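Alpha-Amylase (Thermotoga maritima, PDB 2B5D) belongs to glycosyl hydrolase family 57, whose members carry a catalytic domain built as a distorted, incomplete beta/alpha-barrel with a helical C-terminal region. Local coordinates at residues Q244-A249 with A346-E351; V250-D255 with R321-K326; P256-F261 with E317-D322; H355-F358 with F362-K365. All blocks are in the same frame, centred on the assembly; numbering follows the deposited sequence.

Overall arrangement
The loop that follows strand 233-236 holds the first halves of three contacts. Residues 244-249 close the widest span by reaching strand 343-349 in interaction 1. Next along the loop, 250-255 meets 321-326 on helix 309-338 in interaction 2, and 256-261 meets 317-322 on the same helix in interaction 3. The loop and the helix therefore run in opposite senses; interactions 2 and 3 share Arg321 and Asp322, and both fall within the span of interaction 1. Interaction 4 opens only after interaction 1 has closed. All four lie on the same side of the chain's centre, tying the loop to strand 343-349 and helix 309-338, and helix 352-356 to helix 360-373.

Interaction 1 (Q244-A249 with A346-E351); sequences QVWSAA and APFDAE
Phe348, on strand 343-349, receives the edge of the Trp246 indole on one face of its ring, and this edge-to-face (T-shaped) pair makes up the contact. At the start of the strand segment, Ala346 contributes through its backbone: its carbonyl carbon C lies 3.8 Å above the plane of the Phe348 ring, on the face opposite the indole and displaced toward the rim. The phenyl ring is thus held between its own strand and the loop. Ala346 also exchanges backbone hydrogen bonds with Leu6 and Phe8 of strand 3-11. Pro347 turns to the other side of the strand and packs on Phe8.

Phe348 follows, with CG opposite its carbonyl carbon (chi1 -47°), a rotamer that sends the ring out to the loop. The five-membered ring of Trp246 meets it with centroids 4.0 Å apart and planes at 80°. Trp246 CD1 lies 3.4 Å from Phe348 CD2, while the still shorter approach of the indole nitrogen is doubtful in the model. The six-membered half of the indole also reaches the phenyl rim, with Trp246 CZ2 4.0 Å from Phe348 CZ. On the indole's own face sits Val245 CG2, over the ring centre. Asp349 ends the strand, and beyond it Ala350 packs on Ala11 of strand 3-11.

The pair is buried where strand 343-349, parallel to strand 3-11, faces the loop and the surrounding helices: Phe323 of helix 309-338, Phe353 of helix 352-356 and Phe363 of helix 360-373 all meet Trp246.

Interaction 2 (V250-D255 with R321-K326); sequences VGYPGD and RDFLHK
Tyr252 extends from the loop to Asp322 and Phe323 on helix 309-338. Its CB lies beside the indole of Trp357. Further out, Tyr252 CD1 packs against Trp246 CZ3 and Tyr252 CD2 lies against His319 ND1, the ring as a whole stacking on the imidazole of His319. Tyr252 CE1 touches Phe323 CD1 at 4.1 Å, the two side chains crossing at about a right angle, while Tyr252 CE2 passes 3.5 Å from Asp322 OD2.

At the tip, Tyr252 OH donates a hydrogen bond of 2.8 Å to Asp322 OD2, using the lone pair directed away from the other carboxylate oxygen; the ring and carboxylate planes stand 88° apart. The same Asp322 OD2 is met on its syn side by Lys326 NZ at 3.1 Å, tilted out of the carboxylate plane, in a salt bridge within the helix. One oxygen therefore takes two donors, and the lysine probably favours the charged carboxylate. The aliphatic part of Lys326 also borders the hydroxyl through CD.

Phe213 of the second subunit packs on Tyr252 and makes a cation-pi contact with Lys326. Behind this grip, Pro253 covers Trp357, and Phe323 leans on Phe363 and Phe367 of helix 360-373.

Interaction 3 (P256-F261 with E317-D322); sequences PRYREF and EEHARD
A bend at chi3 (-80°) of Arg257 presents the end of its guanidinium to Glu318, whose chain runs out extended from helix 309-338 to meet it. Arg257 NH1 binds Glu318 OE2 at 3.0 Å and Arg257 NH2 binds Glu318 OE1 at 2.9 Å, an end-on bidentate salt bridge with both N-H groups nearly straight on their oxygens. The acceptors lie close to the guanidinium plane, yet the carboxylate is rotated 49° from it, so the nitrogens approach from above its plane. Asp255 takes the NE of Arg257, which helps fix the rotation of the guanidinium.

Beside this pair, Tyr258 and His319 approach from opposite directions and touch rim to rim. Their centroids are 5.4 Å apart and their planes are turned by 54°; Tyr258 CE1 lies 3.5 Å from His319 NE2, at the edge of the imidazole. The much shorter approach of the phenol oxygen to His319 CD2 is doubtful.

Tyr258 rests on Ala315 and Val316, one turn earlier in helix 309-338, and its backbone bonds to Ile294 of another loop. Helix 360-373 packs nearby on helix 309-338, with Phe363 against His319 and with Arg366 and Leu370 against Ala320.

Interaction 4 (H355-F358 with F362-K365); sequences HWWF and FFLK
Trp357 drives the far end of its six-membered ring into the base of the Phe363 side chain. Its CG stands opposite the backbone N (chi1 -173°), which carries the indole forward to helix 360-373. Phe363 adopts the same kind of rotamer (chi1 174°), laying its CB and ring across the tryptophan's path. Trp357 CH2 consequently lies 3.5 Å from both Phe363 CB and Phe363 CG, while Trp357 CZ3 sits 3.9 Å from Phe363 CG. The planes meet at 47° with centroids 5.2 Å apart, an oblique approach that is neither a stack nor a T-shape.

The second link is polar. A water donates to Phe358 O at 2.6 Å and accepts a weak bond of 3.3 Å from Phe362 N, an amide in the first turn of helix 360-373. The same water lies over one face of the Phe362 ring, toward its rim, and that ring also borders the carbonyl: Phe358 O is 4.3 Å from Phe362 CE1.

Around the contact, Trp357 meets Tyr258 edge-to-face, and Phe358 makes a cation-pi contact with Arg259. The arrangement is a short connection between the weakly bonded helix 352-356 and helix 360-373, with a water bridging, weakly on one side, to the start of the second. It belongs to a beta/alpha unit, in which strand 343-349 leads through helix 352-356 into helix 360-373, as befits the beta/alpha-barrel of glycosyl hydrolase family 57.

Interaction 1 (Q244-A249 with A346-E351)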
# COMPACT_ATOMS: atom_id res chain seq x y z
N GLN A 244 -27.46 -7.37 -19.46
CA GLN A 244 -28.53 -6.84 -18.60
C GLN A 244 -29.63 -7.83 -18.20
O GLN A 244 -30.08 -7.82 -17.04
CB GLN A 244 -29.12 -5.57 -19.18
CG GLN A 244 -28.35 -4.39 -18.69
CD GLN A 244 -28.83 -3.07 -19.21
OE1 GLN A 244 -28.52 -2.68 -20.32
NE2 GLN A 244 -29.55 -2.34 -18.37
N VAL A 245 -30.03 -8.73 -19.09
CA VAL A 245 -31.00 -9.73 -18.66
C VAL A 245 -30.54 -10.63 -17.49
O VAL A 245 -31.37 -11.17 -16.76
CB VAL A 245 -31.72 -10.48 -19.83
CG1 VAL A 245 -31.06 -10.20 -21.21
CG2 VAL A 245 -31.92 -11.95 -19.56
N TRP A 246 -29.22 -10.70 -17.27
CA TRP A 246 -28.63 -11.47 -16.17
C TRP A 246 -28.04 -10.63 -15.05
O TRP A 246 -27.39 -11.16 -14.16
CB TRP A 246 -27.57 -12.39 -16.71
CG TRP A 246 -28.03 -13.05 -17.92
CD1 TRP A 246 -27.48 -12.96 -19.14
CD2 TRP A 246 -29.21 -13.84 -18.06
NE1 TRP A 246 -28.21 -13.68 -20.05
CE2 TRP A 246 -29.29 -14.24 -19.40
CE3 TRP A 246 -30.22 -14.26 -17.17
CZ2 TRP A 246 -30.32 -15.05 -19.89
CZ3 TRP A 246 -31.23 -15.07 -17.66
CH2 TRP A 246 -31.27 -15.45 -19.01
N SER A 247 -28.27 -9.33 -15.13
CA SER A 247 -27.89 -8.38 -14.13
C SER A 247 -28.62 -8.61 -12.81
O SER A 247 -29.82 -8.87 -12.82
CB SER A 247 -28.26 -7.00 -14.66
OG SER A 247 -27.87 -5.99 -13.76
N ALA A 248 -27.91 -8.53 -11.68
CA ALA A 248 -28.53 -8.51 -10.36
C ALA A 248 -29.21 -7.17 -10.08
O ALA A 248 -30.19 -7.09 -9.33
CB ALA A 248 -27.50 -8.78 -9.29
N ALA A 249 -28.65 -6.09 -10.63
CA ALA A 249 -29.23 -4.77 -10.46
C ALA A 249 -30.57 -4.59 -11.22
O ALA A 249 -31.52 -3.94 -10.69
CB ALA A 249 -28.23 -3.70 -10.83
N ALA A 346 -27.00 -15.71 -28.39
CA ALA A 346 -27.00 -15.21 -26.99
C ALA A 346 -25.88 -15.85 -26.14
O ALA A 346 -26.02 -16.98 -25.64
CB ALA A 346 -28.39 -15.44 -26.36
N PRO A 347 -24.71 -15.17 -26.09
CA PRO A 347 -23.56 -15.59 -25.33
C PRO A 347 -23.48 -15.02 -23.91
O PRO A 347 -23.69 -13.82 -23.70
CB PRO A 347 -22.39 -15.05 -26.13
CG PRO A 347 -22.90 -13.84 -26.71
CD PRO A 347 -24.38 -14.00 -26.92
N PHE A 348 -23.14 -15.88 -22.97
CA PHE A 348 -22.94 -15.45 -21.60
C PHE A 348 -21.71 -16.07 -21.05
O PHE A 348 -21.37 -17.20 -21.39
CB PHE A 348 -24.19 -15.81 -20.77
CG PHE A 348 -25.44 -15.42 -21.46
CD1 PHE A 348 -26.32 -16.39 -21.93
CD2 PHE A 348 -25.68 -14.07 -21.77
CE1 PHE A 348 -27.47 -16.00 -22.61
CE2 PHE A 348 -26.80 -13.67 -22.46
CZ PHE A 348 -27.71 -14.64 -22.89
N ASP A 349 -21.05 -15.29 -20.21
CA ASP A 349 -20.10 -15.81 -19.26
C ASP A 349 -20.63 -17.02 -18.49
O ASP A 349 -21.66 -16.92 -17.85
CB ASP A 349 -19.76 -14.70 -18.31
CG ASP A 349 -18.32 -14.59 -18.10
OD1 ASP A 349 -17.66 -13.82 -18.86
OD2 ASP A 349 -17.85 -15.31 -17.18
N ALA A 350 -19.96 -18.14 -18.54
CA ALA A 350 -20.48 -19.38 -17.92
C ALA A 350 -20.78 -19.29 -16.41
O ALA A 350 -21.76 -19.90 -15.94
CB ALA A 350 -19.55 -20.54 -18.17
N GLU A 351 -19.94 -18.56 -15.68
CA GLU A 351 -20.01 -18.48 -14.21
C GLU A 351 -21.20 -17.67 -13.73
O GLU A 351 -21.58 -17.78 -12.55
CB GLU A 351 -18.73 -17.87 -13.61
CG GLU A 351 -18.14 -16.67 -14.39
CD GLU A 351 -16.94 -17.11 -15.27
OE1 GLU A 351 -15.81 -16.57 -15.08
OE2 GLU A 351 -17.14 -18.03 -16.12

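Interaction 2 (V250-D255 with R321-K326)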
# COMPACT_ATOMS: atom_id res chain seq x y z
N VAL A 250 -30.67 -5.16 -12.43
CA VAL A 250 -31.87 -4.96 -13.27
C VAL A 250 -32.48 -6.22 -13.91
O VAL A 250 -33.47 -6.13 -14.62
CB VAL A 250 -31.65 -3.89 -14.38
CG1 VAL A 250 -31.08 -2.58 -13.81
CG2 VAL A 250 -30.75 -4.44 -15.52
N GLY A 251 -31.92 -7.39 -13.68
CA GLY A 251 -32.41 -8.56 -14.41
C GLY A 251 -32.94 -9.65 -13.52
O GLY A 251 -33.11 -9.44 -12.31
N TYR A 252 -33.18 -10.81 -14.08
CA TYR A 252 -33.73 -11.93 -13.30
C TYR A 252 -32.95 -12.26 -12.03
O TYR A 252 -33.56 -12.31 -10.96
CB TYR A 252 -33.86 -13.22 -14.12
CG TYR A 252 -34.62 -13.12 -15.40
CD1 TYR A 252 -34.07 -13.59 -16.60
CD2 TYR A 252 -35.93 -12.57 -15.44
CE1 TYR A 252 -34.78 -13.54 -17.78
CE2 TYR A 252 -36.63 -12.52 -16.61
CZ TYR A 252 -36.04 -13.00 -17.78
OH TYR A 252 -36.74 -12.92 -18.93
N PRO A 253 -31.62 -12.50 -12.11
CA PRO A 253 -30.93 -12.87 -10.84
C PRO A 253 -31.12 -11.91 -9.64
O PRO A 253 -30.90 -12.32 -8.50
CB PRO A 253 -29.46 -12.96 -11.27
CG PRO A 253 -29.54 -13.33 -12.74
CD PRO A 253 -30.69 -12.51 -13.26
N GLY A 254 -31.50 -10.66 -9.86
CA GLY A 254 -31.75 -9.76 -8.75
C GLY A 254 -33.07 -9.95 -8.01
O GLY A 254 -33.39 -9.19 -7.09
N ASP A 255 -33.85 -10.97 -8.39
CA ASP A 255 -35.10 -11.30 -7.71
C ASP A 255 -34.90 -11.61 -6.22
O ASP A 255 -34.02 -12.40 -5.85
CB ASP A 255 -35.76 -12.50 -8.40
CG ASP A 255 -37.19 -12.74 -7.93
OD1 ASP A 255 -37.34 -13.29 -6.82
OD2 ASP A 255 -38.15 -12.42 -8.68
N ARG A 321 -40.14 -18.65 -18.26
CA ARG A 321 -41.28 -18.43 -19.16
C ARG A 321 -41.29 -17.00 -19.64
O ARG A 321 -41.74 -16.72 -20.74
CB ARG A 321 -42.60 -18.79 -18.47
CG ARG A 321 -42.82 -20.28 -18.26
CD ARG A 321 -44.08 -20.53 -17.42
NE ARG A 321 -44.65 -21.85 -17.69
CZ ARG A 321 -44.28 -22.98 -17.07
NH1 ARG A 321 -43.34 -22.98 -16.13
NH2 ARG A 321 -44.87 -24.13 -17.40
N ASP A 322 -40.81 -16.08 -18.83
CA ASP A 322 -40.63 -14.73 -19.32
C ASP A 322 -39.66 -14.74 -20.53
O ASP A 322 -39.96 -14.19 -21.59
CB ASP A 322 -40.07 -13.82 -18.24
CG ASP A 322 -40.24 -12.38 -18.57
OD1 ASP A 322 -41.40 -11.96 -18.62
OD2 ASP A 322 -39.26 -11.65 -18.77
N PHE A 323 -38.50 -15.35 -20.34
CA PHE A 323 -37.51 -15.33 -21.37
C PHE A 323 -37.99 -16.06 -22.64
O PHE A 323 -37.88 -15.48 -23.74
CB PHE A 323 -36.15 -15.85 -20.87
CG PHE A 323 -35.00 -15.33 -21.68
CD1 PHE A 323 -34.82 -13.96 -21.83
CD2 PHE A 323 -34.12 -16.21 -22.31
CE1 PHE A 323 -33.80 -13.49 -22.59
CE2 PHE A 323 -33.08 -15.74 -23.07
CZ PHE A 323 -32.90 -14.38 -23.21
N LEU A 324 -38.54 -17.27 -22.47
CA LEU A 324 -39.25 -17.98 -23.53
C LEU A 324 -40.23 -17.12 -24.32
O LEU A 324 -40.12 -17.02 -25.57
CB LEU A 324 -40.01 -19.18 -22.98
CG LEU A 324 -40.89 -19.95 -23.97
CD1 LEU A 324 -40.11 -21.00 -24.77
CD2 LEU A 324 -42.06 -20.62 -23.23
N HIS A 325 -41.16 -16.46 -23.63
CA HIS A 325 -42.13 -15.62 -24.31
C HIS A 325 -41.46 -14.48 -25.02
O HIS A 325 -41.82 -14.15 -26.14
CB HIS A 325 -43.32 -15.19 -23.38
CG HIS A 325 -44.03 -16.37 -22.77
ND1 HIS A 325 -44.64 -16.33 -21.53
CD2 HIS A 325 -44.15 -17.65 -23.20
CE1 HIS A 325 -45.11 -17.52 -21.23
NE2 HIS A 325 -44.83 -18.35 -22.22
N LYS A 326 -40.46 -13.86 -24.42
CA LYS A 326 -39.66 -12.85 -25.16
C LYS A 326 -38.96 -13.37 -26.45
O LYS A 326 -38.90 -12.66 -27.44
CB LYS A 326 -38.66 -12.19 -24.24
CG LYS A 326 -39.35 -11.33 -23.25
CD LYS A 326 -38.45 -10.85 -22.15
CE LYS A 326 -38.85 -9.44 -21.82
NZ LYS A 326 -39.93 -9.47 -20.81

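Interaction 3 (P256-F261 with E317-D322)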
# COMPACT_ATOMS: atom_id res chain seq x y z
N PRO A 256 -35.73 -10.98 -5.35
CA PRO A 256 -35.61 -11.20 -3.90
C PRO A 256 -35.68 -12.65 -3.42
O PRO A 256 -35.22 -12.93 -2.32
CB PRO A 256 -36.73 -10.33 -3.30
CG PRO A 256 -37.59 -9.91 -4.42
CD PRO A 256 -36.80 -10.03 -5.69
N ARG A 257 -36.21 -13.58 -4.23
CA ARG A 257 -36.33 -15.02 -3.82
C ARG A 257 -35.06 -15.82 -4.08
O ARG A 257 -34.97 -17.02 -3.75
CB ARG A 257 -37.46 -15.74 -4.58
CG ARG A 257 -38.88 -15.24 -4.26
CD ARG A 257 -39.86 -15.78 -5.29
NE ARG A 257 -39.82 -14.99 -6.52
CZ ARG A 257 -40.63 -15.15 -7.56
NH1 ARG A 257 -40.49 -14.36 -8.62
NH2 ARG A 257 -41.57 -16.09 -7.53
N TYR A 258 -34.10 -15.17 -4.73
CA TYR A 258 -32.89 -15.87 -5.13
C TYR A 258 -31.81 -15.80 -4.05
O TYR A 258 -31.77 -14.86 -3.25
CB TYR A 258 -32.37 -15.34 -6.47
CG TYR A 258 -33.12 -15.83 -7.71
CD1 TYR A 258 -33.41 -14.96 -8.74
CD2 TYR A 258 -33.53 -17.15 -7.83
CE1 TYR A 258 -34.08 -15.38 -9.86
CE2 TYR A 258 -34.21 -17.60 -8.96
CZ TYR A 258 -34.48 -16.71 -9.97
OH TYR A 258 -35.15 -17.13 -11.11
N ARG A 259 -30.94 -16.80 -4.04
CA ARG A 259 -29.89 -16.93 -3.04
C ARG A 259 -28.90 -15.77 -3.12
O ARG A 259 -28.38 -15.45 -4.21
CB ARG A 259 -29.23 -18.29 -3.21
CG ARG A 259 -28.33 -18.77 -2.10
CD ARG A 259 -26.98 -18.86 -2.71
NE ARG A 259 -26.34 -20.12 -2.43
CZ ARG A 259 -25.21 -20.51 -2.99
NH1 ARG A 259 -24.68 -21.68 -2.68
NH2 ARG A 259 -24.60 -19.73 -3.87
N GLU A 260 -28.66 -15.15 -1.96
CA GLU A 260 -27.73 -14.03 -1.80
C GLU A 260 -26.29 -14.51 -1.84
O GLU A 260 -25.91 -15.43 -1.10
CB GLU A 260 -28.03 -13.32 -0.49
CG GLU A 260 -27.03 -12.25 -0.09
CD GLU A 260 -27.00 -11.09 -1.07
OE1 GLU A 260 -25.95 -10.87 -1.69
OE2 GLU A 260 -28.05 -10.41 -1.23
N PHE A 261 -25.47 -13.89 -2.68
CA PHE A 261 -24.09 -14.34 -2.88
C PHE A 261 -23.21 -13.95 -1.70
O PHE A 261 -22.41 -14.77 -1.21
CB PHE A 261 -23.52 -13.78 -4.19
CG PHE A 261 -22.16 -14.31 -4.53
CD1 PHE A 261 -22.02 -15.54 -5.15
CD2 PHE A 261 -21.01 -13.59 -4.22
CE1 PHE A 261 -20.76 -16.04 -5.45
CE2 PHE A 261 -19.75 -14.07 -4.51
CZ PHE A 261 -19.62 -15.30 -5.13
N GLU A 317 -39.08 -20.71 -12.58
CA GLU A 317 -40.20 -21.10 -13.44
C GLU A 317 -40.83 -19.88 -14.13
O GLU A 317 -41.09 -19.91 -15.32
CB GLU A 317 -41.23 -21.90 -12.63
CG GLU A 317 -41.99 -22.91 -13.47
CD GLU A 317 -41.12 -24.08 -13.91
OE1 GLU A 317 -40.40 -24.65 -13.07
OE2 GLU A 317 -41.16 -24.44 -15.11
N GLU A 318 -41.03 -18.81 -13.39
CA GLU A 318 -41.51 -17.55 -13.94
C GLU A 318 -40.56 -16.89 -14.92
O GLU A 318 -40.98 -16.37 -15.96
CB GLU A 318 -41.70 -16.54 -12.83
CG GLU A 318 -42.86 -16.82 -11.91
CD GLU A 318 -42.90 -15.81 -10.78
OE1 GLU A 318 -43.46 -16.14 -9.71
OE2 GLU A 318 -42.35 -14.68 -10.98
N HIS A 319 -39.29 -16.82 -14.53
CA HIS A 319 -38.27 -16.16 -15.33
C HIS A 319 -38.05 -16.91 -16.64
O HIS A 319 -37.95 -16.30 -17.69
CB HIS A 319 -36.95 -16.01 -14.54
CG HIS A 319 -37.07 -15.11 -13.35
ND1 HIS A 319 -38.04 -14.13 -13.25
CD2 HIS A 319 -36.36 -15.05 -12.20
CE1 HIS A 319 -37.90 -13.48 -12.11
NE2 HIS A 319 -36.90 -14.03 -11.45
N ALA A 320 -37.99 -18.24 -16.56
CA ALA A 320 -37.77 -19.06 -17.73
C ALA A 320 -38.93 -18.92 -18.75
O ALA A 320 -38.72 -19.02 -19.96
CB ALA A 320 -37.55 -20.50 -17.32
N ARG A 321 -40.14 -18.65 -18.26
CA ARG A 321 -41.28 -18.43 -19.16
C ARG A 321 -41.29 -17.00 -19.64
O ARG A 321 -41.74 -16.72 -20.74
CB ARG A 321 -42.60 -18.79 -18.47
CG ARG A 321 -42.82 -20.28 -18.26
CD ARG A 321 -44.08 -20.53 -17.42
NE ARG A 321 -44.65 -21.85 -17.69
CZ ARG A 321 -44.28 -22.98 -17.07
NH1 ARG A 321 -43.34 -22.98 -16.13
NH2 ARG A 321 -44.87 -24.13 -17.40
N ASP A 322 -40.81 -16.08 -18.83
CA ASP A 322 -40.63 -14.73 -19.32
C ASP A 322 -39.66 -14.74 -20.53
O ASP A 322 -39.96 -14.19 -21.59
CB ASP A 322 -40.07 -13.82 -18.24
CG ASP A 322 -40.24 -12.38 -18.57
OD1 ASP A 322 -41.40 -11.96 -18.62
OD2 ASP A 322 -39.26 -11.65 -18.77

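Interaction 4 (H355-F358 with F362-K365)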
# COMPACT_ATOMS: atom_id res chain seq x y z
N HIS A 355 -22.82 -19.76 -10.43
CA HIS A 355 -21.86 -19.16 -9.53
C HIS A 355 -22.28 -17.78 -9.04
O HIS A 355 -22.54 -17.62 -7.85
CB HIS A 355 -20.42 -19.22 -10.05
CG HIS A 355 -19.41 -18.70 -9.08
ND1 HIS A 355 -19.20 -19.28 -7.84
CD2 HIS A 355 -18.59 -17.62 -9.14
CE1 HIS A 355 -18.28 -18.59 -7.19
NE2 HIS A 355 -17.90 -17.58 -7.95
N TRP A 356 -22.34 -16.78 -9.92
CA TRP A 356 -22.93 -15.49 -9.54
C TRP A 356 -24.41 -15.64 -9.17
O TRP A 356 -24.87 -15.07 -8.18
CB TRP A 356 -22.76 -14.46 -10.65
CG TRP A 356 -21.35 -14.04 -10.72
CD1 TRP A 356 -20.40 -14.43 -11.64
CD2 TRP A 356 -20.68 -13.20 -9.77
NE1 TRP A 356 -19.18 -13.86 -11.32
CE2 TRP A 356 -19.32 -13.09 -10.18
CE3 TRP A 356 -21.10 -12.51 -8.61
CZ2 TRP A 356 -18.38 -12.32 -9.48
CZ3 TRP A 356 -20.17 -11.74 -7.91
CH2 TRP A 356 -18.82 -11.65 -8.35
N TRP A 357 -25.11 -16.44 -9.97
CA TRP A 357 -26.50 -16.74 -9.81
C TRP A 357 -26.63 -18.22 -9.53
O TRP A 357 -26.47 -19.04 -10.43
CB TRP A 357 -27.21 -16.40 -11.12
CG TRP A 357 -28.69 -16.49 -11.12
CD1 TRP A 357 -29.54 -16.35 -10.05
CD2 TRP A 357 -29.52 -16.66 -12.26
NE1 TRP A 357 -30.84 -16.45 -10.45
CE2 TRP A 357 -30.87 -16.64 -11.81
CE3 TRP A 357 -29.27 -16.84 -13.63
CZ2 TRP A 357 -31.95 -16.79 -12.68
CZ3 TRP A 357 -30.34 -16.98 -14.49
CH2 TRP A 357 -31.65 -16.96 -14.02
N PHE A 358 -26.94 -18.56 -8.29
CA PHE A 358 -26.93 -19.95 -7.81
C PHE A 358 -27.89 -20.84 -8.61
O PHE A 358 -27.60 -22.00 -8.87
CB PHE A 358 -27.27 -19.94 -6.31
CG PHE A 358 -27.47 -21.30 -5.70
CD1 PHE A 358 -26.44 -22.23 -5.65
CD2 PHE A 358 -28.70 -21.64 -5.14
CE1 PHE A 358 -26.63 -23.47 -5.06
CE2 PHE A 358 -28.90 -22.88 -4.55
CZ PHE A 358 -27.87 -23.80 -4.50
N PHE A 362 -30.43 -24.27 -13.19
CA PHE A 362 -31.84 -24.62 -13.06
C PHE A 362 -32.64 -23.85 -14.07
O PHE A 362 -33.50 -24.43 -14.73
CB PHE A 362 -32.41 -24.28 -11.65
CG PHE A 362 -31.69 -24.94 -10.48
CD1 PHE A 362 -31.41 -24.20 -9.33
CD2 PHE A 362 -31.33 -26.29 -10.50
CE1 PHE A 362 -30.76 -24.79 -8.21
CE2 PHE A 362 -30.69 -26.89 -9.39
CZ PHE A 362 -30.40 -26.13 -8.25
N PHE A 363 -32.41 -22.54 -14.15
CA PHE A 363 -32.97 -21.69 -15.21
C PHE A 363 -32.63 -22.21 -16.63
O PHE A 363 -33.51 -22.35 -17.49
CB PHE A 363 -32.52 -20.23 -15.04
CG PHE A 363 -32.95 -19.33 -16.18
CD1 PHE A 363 -34.10 -18.55 -16.07
CD2 PHE A 363 -32.21 -19.28 -17.38
CE1 PHE A 363 -34.53 -17.73 -17.14
CE2 PHE A 363 -32.60 -18.47 -18.43
CZ PHE A 363 -33.78 -17.70 -18.33
N LEU A 364 -31.35 -22.49 -16.87
CA LEU A 364 -30.94 -23.03 -18.14
C LEU A 364 -31.69 -24.28 -18.53
O LEU A 364 -32.05 -24.48 -19.72
CB LEU A 364 -29.43 -23.25 -18.19
CG LEU A 364 -28.78 -22.30 -19.20
CD1 LEU A 364 -29.26 -22.66 -20.59
CD2 LEU A 364 -29.09 -20.80 -18.94
N LYS A 365 -31.94 -25.13 -17.53
CA LYS A 365 -32.57 -26.42 -17.79
C LYS A 365 -34.05 -26.23 -18.11
O LYS A 365 -34.59 -26.87 -19.00
CB LYS A 365 -32.41 -27.35 -16.59
CG LYS A 365 -32.91 -28.77 -16.84
CD LYS A 365 -33.39 -29.37 -15.54
CE LYS A 365 -33.63 -30.86 -15.68
NZ LYS A 365 -34.16 -31.36 -14.39
O HOH W 1 -28.30 -23.69 -10.72